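Local coordinates for protein glutathione synthetase-like effector 30 (Gpa-GSS30-apo) (Globodera pallida, PDB 5OET) that is a glutathione synthetase-like effector of a plant-parasitic nematode, of the ATP-dependent ligase family that joins glycine to gamma-glutamylcysteine, though it has probably acquired a new role, at residues 240-251 with 306-315; 155-163 with 332-343. All coordinates share one frame; numbering follows the deposited sequence.

Interaction 1 of 2, residues 240-251 with 306-315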
loop_
_atom_site.group_PDB
_atom_site.type_symbol
_atom_site.label_atom_id
_atom_site.label_comp_id
_atom_site.label_asym_id
_atom_site.label_seq_id
_atom_site.Cartn_x
_atom_site.Cartn_y
_atom_site.Cartn_z
ATOM N N PHE A 240 -15.918 13.822 -23.990
ATOM C CA PHE A 240 -16.596 15.044 -23.544
ATOM C C PHE A 240 -15.967 16.308 -24.169
ATOM O O PHE A 240 -16.674 17.257 -24.497
ATOM C CB PHE A 240 -16.594 15.138 -22.018
ATOM C CG PHE A 240 -17.507 16.189 -21.478
ATOM C CD1 PHE A 240 -18.861 15.945 -21.351
ATOM C CD2 PHE A 240 -17.009 17.437 -21.104
ATOM C CE1 PHE A 240 -19.703 16.936 -20.870
ATOM C CE2 PHE A 240 -17.856 18.425 -20.612
ATOM C CZ PHE A 240 -19.199 18.178 -20.493
ATOM N N GLY A 241 -14.644 16.309 -24.300
ATOM C CA GLY A 241 -13.942 17.262 -25.151
ATOM C C GLY A 241 -13.808 18.678 -24.613
ATOM O O GLY A 241 -13.853 19.634 -25.389
ATOM N N ASN A 242 -13.624 18.799 -23.302
ATOM C CA ASN A 242 -13.428 20.076 -22.622
ATOM C C ASN A 242 -12.165 19.962 -21.780
ATOM O O ASN A 242 -12.163 19.245 -20.782
ATOM C CB ASN A 242 -14.638 20.354 -21.732
ATOM C CG ASN A 242 -14.635 21.749 -21.099
ATOM O OD1 ASN A 242 -13.635 22.216 -20.535
ATOM N ND2 ASN A 242 -15.794 22.390 -21.144
ATOM N N ALA A 243 -11.112 20.671 -22.180
ATOM C CA ALA A 243 -9.803 20.596 -21.506
ATOM C C ALA A 243 -9.836 21.008 -20.052
ATOM O O ALA A 243 -9.011 20.536 -19.283
ATOM C CB ALA A 243 -8.764 21.448 -22.220
ATOM N N GLU A 244 -10.757 21.903 -19.693
ATOM C CA GLU A 244 -10.874 22.402 -18.318
ATOM C C GLU A 244 -11.861 21.623 -17.436
ATOM O O GLU A 244 -11.925 21.886 -16.223
ATOM C CB GLU A 244 -11.179 23.923 -18.304
ATOM C CG GLU A 244 -9.956 24.853 -18.419
ATOM C CD GLU A 244 -8.840 24.647 -17.353
ATOM O OE1 GLU A 244 -9.064 24.110 -16.226
ATOM O OE2 GLU A 244 -7.693 25.018 -17.662
ATOM N N ALA A 245 -12.578 20.652 -18.016
ATOM C CA ALA A 245 -13.501 19.789 -17.278
ATOM C C ALA A 245 -12.846 18.753 -16.379
ATOM O O ALA A 245 -11.775 18.221 -16.686
ATOM C CB ALA A 245 -14.435 19.076 -18.227
ATOM N N VAL A 246 -13.554 18.442 -15.290
ATOM C CA VAL A 246 -13.083 17.556 -14.230
ATOM C C VAL A 246 -13.851 16.267 -14.257
ATOM O O VAL A 246 -14.956 16.205 -14.774
ATOM C CB VAL A 246 -13.289 18.152 -12.800
ATOM C CG1 VAL A 246 -12.707 19.557 -12.705
ATOM C CG2 VAL A 246 -14.769 18.146 -12.350
ATOM N N ILE A 247 -13.283 15.260 -13.627
ATOM C CA ILE A 247 -13.954 14.005 -13.407
ATOM C C ILE A 247 -14.415 13.947 -11.940
ATOM O O ILE A 247 -13.615 14.141 -11.019
ATOM C CB ILE A 247 -13.009 12.848 -13.727
ATOM C CG1 ILE A 247 -12.721 12.816 -15.225
ATOM C CG2 ILE A 247 -13.629 11.537 -13.294
ATOM C CD1 ILE A 247 -11.535 11.953 -15.574
ATOM N N LEU A 248 -15.700 13.660 -11.730
ATOM C CA LEU A 248 -16.273 13.654 -10.400
ATOM C C LEU A 248 -16.317 12.237 -9.868
ATOM O O LEU A 248 -16.835 11.337 -10.543
ATOM C CB LEU A 248 -17.673 14.229 -10.444
ATOM C CG LEU A 248 -18.295 14.706 -9.133
ATOM C CD1 LEU A 248 -17.486 15.853 -8.537
ATOM C CD2 LEU A 248 -19.731 15.155 -9.405
ATOM N N PHE A 249 -15.739 12.037 -8.678
ATOM C CA PHE A 249 -15.854 10.776 -7.955
ATOM C C PHE A 249 -16.875 11.042 -6.863
ATOM O O PHE A 249 -16.619 11.847 -5.927
ATOM C CB PHE A 249 -14.514 10.325 -7.376
ATOM C CG PHE A 249 -13.581 9.755 -8.400
ATOM C CD1 PHE A 249 -13.013 10.559 -9.373
ATOM C CD2 PHE A 249 -13.280 8.421 -8.411
ATOM C CE1 PHE A 249 -12.144 10.044 -10.335
ATOM C CE2 PHE A 249 -12.397 7.895 -9.370
ATOM C CZ PHE A 249 -11.842 8.712 -10.345
ATOM N N LEU A 250 -18.033 10.396 -7.008
ATOM C CA LEU A 250 -19.140 10.549 -6.086
ATOM C C LEU A 250 -19.179 9.352 -5.137
ATOM O O LEU A 250 -19.353 8.219 -5.576
ATOM C CB LEU A 250 -20.427 10.647 -6.892
ATOM C CG LEU A 250 -21.632 11.368 -6.305
ATOM C CD1 LEU A 250 -21.275 12.768 -5.848
ATOM C CD2 LEU A 250 -22.712 11.426 -7.364
ATOM N N HIS A 251 -18.991 9.615 -3.840
ATOM C CA HIS A 251 -18.953 8.564 -2.810
ATOM C C HIS A 251 -20.092 8.740 -1.826
ATOM O O HIS A 251 -20.704 9.785 -1.771
ATOM C CB HIS A 251 -17.605 8.592 -2.083
ATOM C CG HIS A 251 -16.489 8.054 -2.906
ATOM N ND1 HIS A 251 -16.070 6.757 -2.792
ATOM C CD2 HIS A 251 -15.757 8.600 -3.906
ATOM C CE1 HIS A 251 -15.104 6.529 -3.662
ATOM N NE2 HIS A 251 -14.923 7.617 -4.381
ATOM N N PHE A 306 -16.447 24.636 -12.167
ATOM C CA PHE A 306 -15.875 23.511 -12.896
ATOM C C PHE A 306 -16.936 22.698 -13.588
ATOM O O PHE A 306 -17.857 22.214 -12.953
ATOM C CB PHE A 306 -15.086 22.622 -11.951
ATOM C CG PHE A 306 -13.855 23.281 -11.420
ATOM C CD1 PHE A 306 -12.737 23.450 -12.240
ATOM C CD2 PHE A 306 -13.809 23.766 -10.109
ATOM C CE1 PHE A 306 -11.595 24.083 -11.758
ATOM C CE2 PHE A 306 -12.675 24.401 -9.624
ATOM C CZ PHE A 306 -11.565 24.552 -10.447
ATOM N N VAL A 307 -16.772 22.540 -14.900
ATOM C CA VAL A 307 -17.623 21.674 -15.679
ATOM C C VAL A 307 -17.176 20.240 -15.393
ATOM O O VAL A 307 -16.003 19.964 -15.188
ATOM C CB VAL A 307 -17.599 22.047 -17.177
ATOM C CG1 VAL A 307 -18.582 21.200 -17.967
ATOM C CG2 VAL A 307 -17.969 23.523 -17.355
ATOM N N VAL A 308 -18.141 19.338 -15.289
ATOM C CA VAL A 308 -17.871 17.952 -14.946
ATOM C C VAL A 308 -18.117 17.157 -16.209
ATOM O O VAL A 308 -19.237 17.145 -16.717
ATOM C CB VAL A 308 -18.790 17.457 -13.816
ATOM C CG1 VAL A 308 -18.574 15.979 -13.557
ATOM C CG2 VAL A 308 -18.553 18.233 -12.536
ATOM N N ALA A 309 -17.066 16.515 -16.710
ATOM C CA ALA A 309 -17.124 15.704 -17.928
ATOM C C ALA A 309 -17.690 14.301 -17.666
ATOM O O ALA A 309 -18.472 13.779 -18.466
ATOM C CB ALA A 309 -15.748 15.597 -18.560
ATOM N N VAL A 310 -17.280 13.695 -16.551
ATOM C CA VAL A 310 -17.640 12.334 -16.188
ATOM C C VAL A 310 -18.075 12.316 -14.744
ATOM O O VAL A 310 -17.366 12.837 -13.904
ATOM C CB VAL A 310 -16.420 11.408 -16.299
ATOM C CG1 VAL A 310 -16.801 9.953 -16.007
ATOM C CG2 VAL A 310 -15.778 11.546 -17.663
ATOM N N VAL A 311 -19.217 11.709 -14.449
ATOM C CA VAL A 311 -19.574 11.434 -13.056
ATOM C C VAL A 311 -19.339 9.958 -12.767
ATOM O O VAL A 311 -20.110 9.100 -13.178
ATOM C CB VAL A 311 -21.004 11.843 -12.703
ATOM C CG1 VAL A 311 -21.302 11.500 -11.247
ATOM C CG2 VAL A 311 -21.167 13.330 -12.886
ATOM N N PHE A 312 -18.255 9.672 -12.061
ATOM C CA PHE A 312 -17.930 8.327 -11.682
ATOM C C PHE A 312 -18.673 8.024 -10.379
ATOM O O PHE A 312 -18.309 8.506 -9.318
ATOM C CB PHE A 312 -16.409 8.205 -11.605
ATOM C CG PHE A 312 -15.883 6.789 -11.649
ATOM C CD1 PHE A 312 -16.495 5.779 -12.402
ATOM C CD2 PHE A 312 -14.732 6.472 -10.947
ATOM C CE1 PHE A 312 -15.968 4.490 -12.421
ATOM C CE2 PHE A 312 -14.204 5.183 -10.953
ATOM C CZ PHE A 312 -14.816 4.194 -11.694
ATOM N N ASP A 313 -19.782 7.292 -10.503
ATOM C CA ASP A 313 -20.646 6.888 -9.371
ATOM C C ASP A 313 -19.966 5.755 -8.571
ATOM O O ASP A 313 -19.698 4.661 -9.096
ATOM C CB ASP A 313 -22.059 6.409 -9.843
ATOM C CG ASP A 313 -23.185 7.472 -9.620
ATOM O OD1 ASP A 313 -23.186 8.113 -8.555
ATOM O OD2 ASP A 313 -24.101 7.657 -10.483
ATOM N N ARG A 314 -19.698 6.027 -7.297
ATOM C CA ARG A 314 -19.172 5.038 -6.383
ATOM C C ARG A 314 -20.111 4.997 -5.177
ATOM O O ARG A 314 -19.682 5.056 -4.029
ATOM C CB ARG A 314 -17.725 5.382 -6.011
ATOM C CG ARG A 314 -16.836 5.753 -7.197
ATOM C CD ARG A 314 -16.429 4.555 -8.041
ATOM N NE ARG A 314 -15.266 3.885 -7.457
ATOM C CZ ARG A 314 -15.074 2.560 -7.370
ATOM N NH1 ARG A 314 -13.962 2.105 -6.788
ATOM N NH2 ARG A 314 -15.982 1.690 -7.833
ATOM N N LEU A 315 -21.407 4.890 -5.489
ATOM C CA LEU A 315 -22.505 4.861 -4.527
ATOM C C LEU A 315 -22.625 6.207 -3.776
ATOM O O LEU A 315 -23.266 7.178 -4.229
ATOM C CB LEU A 315 -22.336 3.668 -3.556
ATOM C CG LEU A 315 -23.579 2.898 -3.106
ATOM C CD1 LEU A 315 -24.126 2.134 -4.305
ATOM C CD2 LEU A 315 -23.315 1.965 -1.916
#

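Interaction 2 of 2, residues 155-163 with 332-343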
loop_
_atom_site.group_PDB
_atom_site.type_symbol
_atom_site.label_atom_id
_atom_site.label_comp_id
_atom_site.label_asym_id
_atom_site.label_seq_id
_atom_site.Cartn_x
_atom_site.Cartn_y
_atom_site.Cartn_z
ATOM N N GLY A 155 -35.215 14.990 -24.395
ATOM C CA GLY A 155 -34.668 13.662 -24.670
ATOM C C GLY A 155 -33.454 13.320 -23.805
ATOM O O GLY A 155 -33.336 13.809 -22.663
ATOM N N ILE A 156 -32.541 12.500 -24.349
ATOM C CA ILE A 156 -31.284 12.162 -23.647
ATOM C C ILE A 156 -30.277 13.294 -23.898
ATOM O O ILE A 156 -30.030 13.678 -25.040
ATOM C CB ILE A 156 -30.629 10.810 -24.071
ATOM C CG1 ILE A 156 -31.659 9.701 -24.354
ATOM C CG2 ILE A 156 -29.692 10.319 -22.967
ATOM C CD1 ILE A 156 -31.059 8.368 -24.759
ATOM N N ARG A 157 -29.691 13.813 -22.823
ATOM C CA ARG A 157 -28.792 14.959 -22.915
ATOM C C ARG A 157 -27.338 14.587 -23.157
ATOM O O ARG A 157 -26.600 15.356 -23.765
ATOM C CB ARG A 157 -28.960 15.847 -21.684
ATOM C CG ARG A 157 -30.175 16.749 -21.858
ATOM C CD ARG A 157 -30.617 17.368 -20.562
ATOM N NE ARG A 157 -31.909 18.028 -20.723
ATOM C CZ ARG A 157 -32.570 18.662 -19.762
ATOM N NH1 ARG A 157 -33.754 19.205 -20.035
ATOM N NH2 ARG A 157 -32.047 18.768 -18.533
ATOM N N GLN A 158 -26.928 13.420 -22.675
ATOM C CA GLN A 158 -25.614 12.851 -22.984
ATOM C C GLN A 158 -25.787 11.450 -23.572
ATOM O O GLN A 158 -26.029 10.510 -22.829
ATOM C CB GLN A 158 -24.736 12.821 -21.734
ATOM C CG GLN A 158 -23.304 12.384 -21.970
ATOM C CD GLN A 158 -22.641 12.972 -23.213
ATOM O OE1 GLN A 158 -22.757 12.427 -24.306
ATOM N NE2 GLN A 158 -21.916 14.064 -23.039
ATOM N N PRO A 159 -25.685 11.312 -24.909
ATOM C CA PRO A 159 -25.742 9.987 -25.573
ATOM C C PRO A 159 -24.626 9.020 -25.203
ATOM O O PRO A 159 -24.833 7.813 -25.242
ATOM C CB PRO A 159 -25.617 10.331 -27.068
ATOM C CG PRO A 159 -26.071 11.733 -27.169
ATOM C CD PRO A 159 -25.613 12.395 -25.904
ATOM N N VAL A 160 -23.448 9.552 -24.884
ATOM C CA VAL A 160 -22.271 8.735 -24.580
ATOM C C VAL A 160 -22.326 8.247 -23.137
ATOM O O VAL A 160 -22.348 9.041 -22.198
ATOM C CB VAL A 160 -20.944 9.488 -24.849
ATOM C CG1 VAL A 160 -19.744 8.675 -24.378
ATOM C CG2 VAL A 160 -20.818 9.808 -26.331
ATOM N N ALA A 161 -22.337 6.927 -23.001
ATOM C CA ALA A 161 -22.304 6.238 -21.721
ATOM C C ALA A 161 -20.988 5.514 -21.615
ATOM O O ALA A 161 -20.438 5.068 -22.610
ATOM C CB ALA A 161 -23.462 5.244 -21.619
ATOM N N MET A 162 -20.497 5.427 -20.392
ATOM C CA MET A 162 -19.360 4.591 -20.019
ATOM C C MET A 162 -19.950 3.421 -19.272
ATOM O O MET A 162 -20.739 3.612 -18.365
ATOM C CB MET A 162 -18.427 5.354 -19.104
ATOM C CG MET A 162 -17.340 4.515 -18.481
ATOM S SD MET A 162 -16.157 5.613 -17.706
ATOM C CE MET A 162 -15.378 4.448 -16.593
ATOM N N PHE A 163 -19.571 2.209 -19.651
ATOM C CA PHE A 163 -20.266 1.025 -19.175
ATOM C C PHE A 163 -19.245 -0.031 -18.791
ATOM O O PHE A 163 -18.586 -0.590 -19.661
ATOM C CB PHE A 163 -21.225 0.565 -20.268
ATOM C CG PHE A 163 -21.812 -0.786 -20.042
ATOM C CD1 PHE A 163 -22.269 -1.173 -18.783
ATOM C CD2 PHE A 163 -21.929 -1.680 -21.106
ATOM C CE1 PHE A 163 -22.811 -2.435 -18.587
ATOM C CE2 PHE A 163 -22.470 -2.938 -20.925
ATOM C CZ PHE A 163 -22.911 -3.321 -19.669
ATOM N N HIS A 332 -29.773 13.474 -15.822
ATOM C CA HIS A 332 -30.319 14.300 -16.904
ATOM C C HIS A 332 -29.471 15.578 -17.052
ATOM O O HIS A 332 -29.904 16.687 -16.772
ATOM C CB HIS A 332 -31.804 14.593 -16.642
ATOM C CG HIS A 332 -32.592 14.861 -17.886
ATOM N ND1 HIS A 332 -33.614 15.788 -17.953
ATOM C CD2 HIS A 332 -32.542 14.269 -19.105
ATOM C CE1 HIS A 332 -34.173 15.735 -19.151
ATOM N NE2 HIS A 332 -33.520 14.846 -19.880
ATOM N N SER A 333 -28.233 15.384 -17.480
ATOM C CA SER A 333 -27.275 16.459 -17.668
ATOM C C SER A 333 -26.257 15.979 -18.678
ATOM O O SER A 333 -26.244 14.799 -19.007
ATOM C CB SER A 333 -26.558 16.775 -16.364
ATOM O OG SER A 333 -25.536 15.823 -16.122
ATOM N N THR A 334 -25.366 16.860 -19.125
ATOM C CA THR A 334 -24.445 16.481 -20.178
ATOM C C THR A 334 -23.244 15.649 -19.711
ATOM O O THR A 334 -22.495 15.156 -20.550
ATOM C CB THR A 334 -23.958 17.688 -20.973
ATOM O OG1 THR A 334 -23.119 18.512 -20.152
ATOM C CG2 THR A 334 -25.176 18.470 -21.528
ATOM N N ALA A 335 -23.045 15.470 -18.405
ATOM C CA ALA A 335 -21.930 14.656 -17.929
ATOM C C ALA A 335 -22.095 13.205 -18.381
ATOM O O ALA A 335 -23.216 12.695 -18.464
ATOM C CB ALA A 335 -21.813 14.726 -16.410
ATOM N N ILE A 336 -20.980 12.547 -18.693
ATOM C CA ILE A 336 -21.016 11.134 -18.996
ATOM C C ILE A 336 -21.214 10.407 -17.666
ATOM O O ILE A 336 -20.532 10.701 -16.700
ATOM C CB ILE A 336 -19.741 10.672 -19.702
ATOM C CG1 ILE A 336 -19.611 11.389 -21.046
ATOM C CG2 ILE A 336 -19.769 9.161 -19.904
ATOM C CD1 ILE A 336 -18.294 11.124 -21.753
ATOM N N LYS A 337 -22.188 9.499 -17.617
ATOM C CA LYS A 337 -22.478 8.685 -16.426
ATOM C C LYS A 337 -21.850 7.315 -16.594
ATOM O O LYS A 337 -21.510 6.911 -17.710
ATOM C CB LYS A 337 -23.986 8.539 -16.199
ATOM C CG LYS A 337 -24.615 9.644 -15.357
ATOM C CD LYS A 337 -24.680 10.970 -16.084
ATOM C CE LYS A 337 -25.594 10.919 -17.294
ATOM N NZ LYS A 337 -25.832 12.281 -17.848
ATOM N N THR A 338 -21.720 6.598 -15.477
ATOM C CA THR A 338 -20.847 5.407 -15.382
ATOM C C THR A 338 -21.486 4.242 -14.595
ATOM O O THR A 338 -20.964 3.879 -13.544
ATOM C CB THR A 338 -19.519 5.779 -14.663
ATOM O OG1 THR A 338 -19.803 6.131 -13.298
ATOM C CG2 THR A 338 -18.775 6.953 -15.368
ATOM N N PRO A 339 -22.582 3.649 -15.063
ATOM C CA PRO A 339 -23.268 4.023 -16.275
ATOM C C PRO A 339 -24.541 4.771 -15.924
ATOM O O PRO A 339 -24.873 4.891 -14.755
ATOM C CB PRO A 339 -23.586 2.655 -16.897
ATOM C CG PRO A 339 -23.798 1.761 -15.721
ATOM C CD PRO A 339 -23.140 2.400 -14.523
ATOM N N PRO A 340 -25.269 5.250 -16.928
ATOM C CA PRO A 340 -26.527 5.910 -16.577
ATOM C C PRO A 340 -27.534 4.964 -15.945
ATOM O O PRO A 340 -27.385 3.756 -16.031
ATOM C CB PRO A 340 -27.032 6.481 -17.914
ATOM C CG PRO A 340 -26.181 5.872 -18.978
ATOM C CD PRO A 340 -24.902 5.435 -18.340
ATOM N N TYR A 341 -28.565 5.519 -15.331
ATOM C CA TYR A 341 -29.505 4.732 -14.529
ATOM C C TYR A 341 -30.225 3.623 -15.283
ATOM O O TYR A 341 -30.496 2.579 -14.698
ATOM C CB TYR A 341 -30.515 5.625 -13.785
ATOM C CG TYR A 341 -30.181 5.747 -12.331
ATOM C CD1 TYR A 341 -30.478 4.711 -11.458
ATOM C CD2 TYR A 341 -29.523 6.877 -11.824
ATOM C CE1 TYR A 341 -30.148 4.792 -10.111
ATOM C CE2 TYR A 341 -29.200 6.979 -10.472
ATOM C CZ TYR A 341 -29.516 5.923 -9.621
ATOM O OH TYR A 341 -29.217 5.973 -8.278
ATOM N N ILE A 342 -30.499 3.830 -16.573
ATOM C CA ILE A 342 -31.122 2.802 -17.436
ATOM C C ILE A 342 -30.465 1.421 -17.320
ATOM O O ILE A 342 -31.144 0.394 -17.443
ATOM C CB ILE A 342 -31.179 3.256 -18.921
ATOM C CG1 ILE A 342 -31.991 2.290 -19.780
ATOM C CG2 ILE A 342 -29.792 3.391 -19.533
ATOM C CD1 ILE A 342 -33.435 2.175 -19.378
ATOM N N PHE A 343 -29.156 1.401 -17.052
ATOM C CA PHE A 343 -28.415 0.144 -16.943
ATOM C C PHE A 343 -28.773 -0.640 -15.699
ATOM O O PHE A 343 -28.660 -1.869 -15.708
ATOM C CB PHE A 343 -26.914 0.390 -16.994
ATOM C CG PHE A 343 -26.404 0.648 -18.370
ATOM C CD1 PHE A 343 -26.655 1.843 -18.992
ATOM C CD2 PHE A 343 -25.697 -0.308 -19.045
ATOM C CE1 PHE A 343 -26.186 2.098 -20.264
ATOM C CE2 PHE A 343 -25.222 -0.064 -20.313
ATOM C CZ PHE A 343 -25.473 1.141 -20.931
#

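Interaction 1 of 2, residues 240-251 with 306-315
Phe240 lays one face of its ring over Ala309, whose CA sits 3.6 Å from the centroid of the Phe240 ring. The phenyl reaches there because CG lies anti to the backbone N (chi1 -168°), and the small Ala309 lets the flat ring come down on its backbone. Pairing starts at Val307, but 306-308 runs at a steep angle to 246-251, and only after the corner at Ala309 does 310-314 run nearly parallel to it. Val246 N donates to Val307 O (2.9 Å) and Val246 O accepts from Ala309 N (2.9 Å); Leu248 and Leu250 each repeat this two-way pairing, with Val310 O and Phe312 N, then Phe312 O and Arg314 N. One extra residue on the 306-315 side is taken up at Ala309. On one face of the sheet Leu248 and Leu250 each set a CD2 methyl against Val311, CD2 of Leu248 being 4.2 Å from CG2 of Val311. On the other face Phe312 turns a ring edge toward the face of Phe249, their planes at 90°; Phe312 carries CG anti to its N (chi1 -162°), whereas Phe249 sets CG beside its own. Next along, Arg314 CB rests over the imidazole of His251, while its NE bonds to Ser262 and its NH2 to the carbonyl of Ile191. Strand 246-251 also bonds strand 279-283, so the chemistry implies an interior strand, with valine and leucine branches on the Leu248-Leu250 face and aromatic rings on the Phe249-Phe312 face.

Interaction 2 of 2, residues 155-163 with 332-343
The amide NE2 of Gln158 donates to the carbonyl O of Thr334 at 2.8 Å, with the acceptor close to the amide plane. Its other end, OE1, takes the backbone N of Val160 (3.0 Å). The bend at chi2 (43°) folds the glutamine back so that one side chain can tie its own backbone two residues on and the facing chain together, a task suited to a group that both donates and accepts. Further toward the N terminus His332 NE2 gives its proton in the ring plane to Gly155 O, at 3.0 Å. The imidazole is also overlaid by the guanidinium of Arg157, which lies nearly flat on it, planes 15° apart and centres 3.8 Å apart; Phe298 offers the same arginine a cation-pi partner. Lys337 curls its chain back to bring NZ to the carbonyls of Ala335 and Asp331. Beyond the polar end the contact turns apolar. Ile336 presses CD1 against CG1 of Val160, and Ala161, small enough for close approach, meets CD of Pro340 with its CB at 3.6 Å. Met162 N bonds to Lys337 O (3.2 Å), and its sulfur lies beside the methyl of Thr338. After the cis peptide preceding Pro339, Phe343 places CE2 over the centre of the Phe163 ring, the two planes inclined at 44°. Strand 160-173, whose Ala161 and Phe163 bond to strand 469-484, thus joins the short strand 336-337 of the six-stranded mixed sheet and the loop after it: a seam between two sheets, consistent with the ATP-grasp architecture of eukaryotic glutathione synthetases.

In the fold
From the N terminus, the chain first passes 155-163, at the start of strand 160-173 in the large mixed sheet. Helix 225-240 then leads into 240-251; a crossover through helix 259-270 adds strand 279-283 on one flank of strand 246-251, and the return at 306-315 closes interaction 1 on its other flank. After helix 325-331, residues 332-343 close interaction 2, so interaction 1 is nested within the longer loop. The two meet directly: Ile336 makes probable backbone hydrogen bonds with Ala309 and Val311, extending the parallel part of this mixed sheet by a short strand, and Thr338 OG1 bonds to Val311 and Asp313. Together they couple this sheet to the large mixed one.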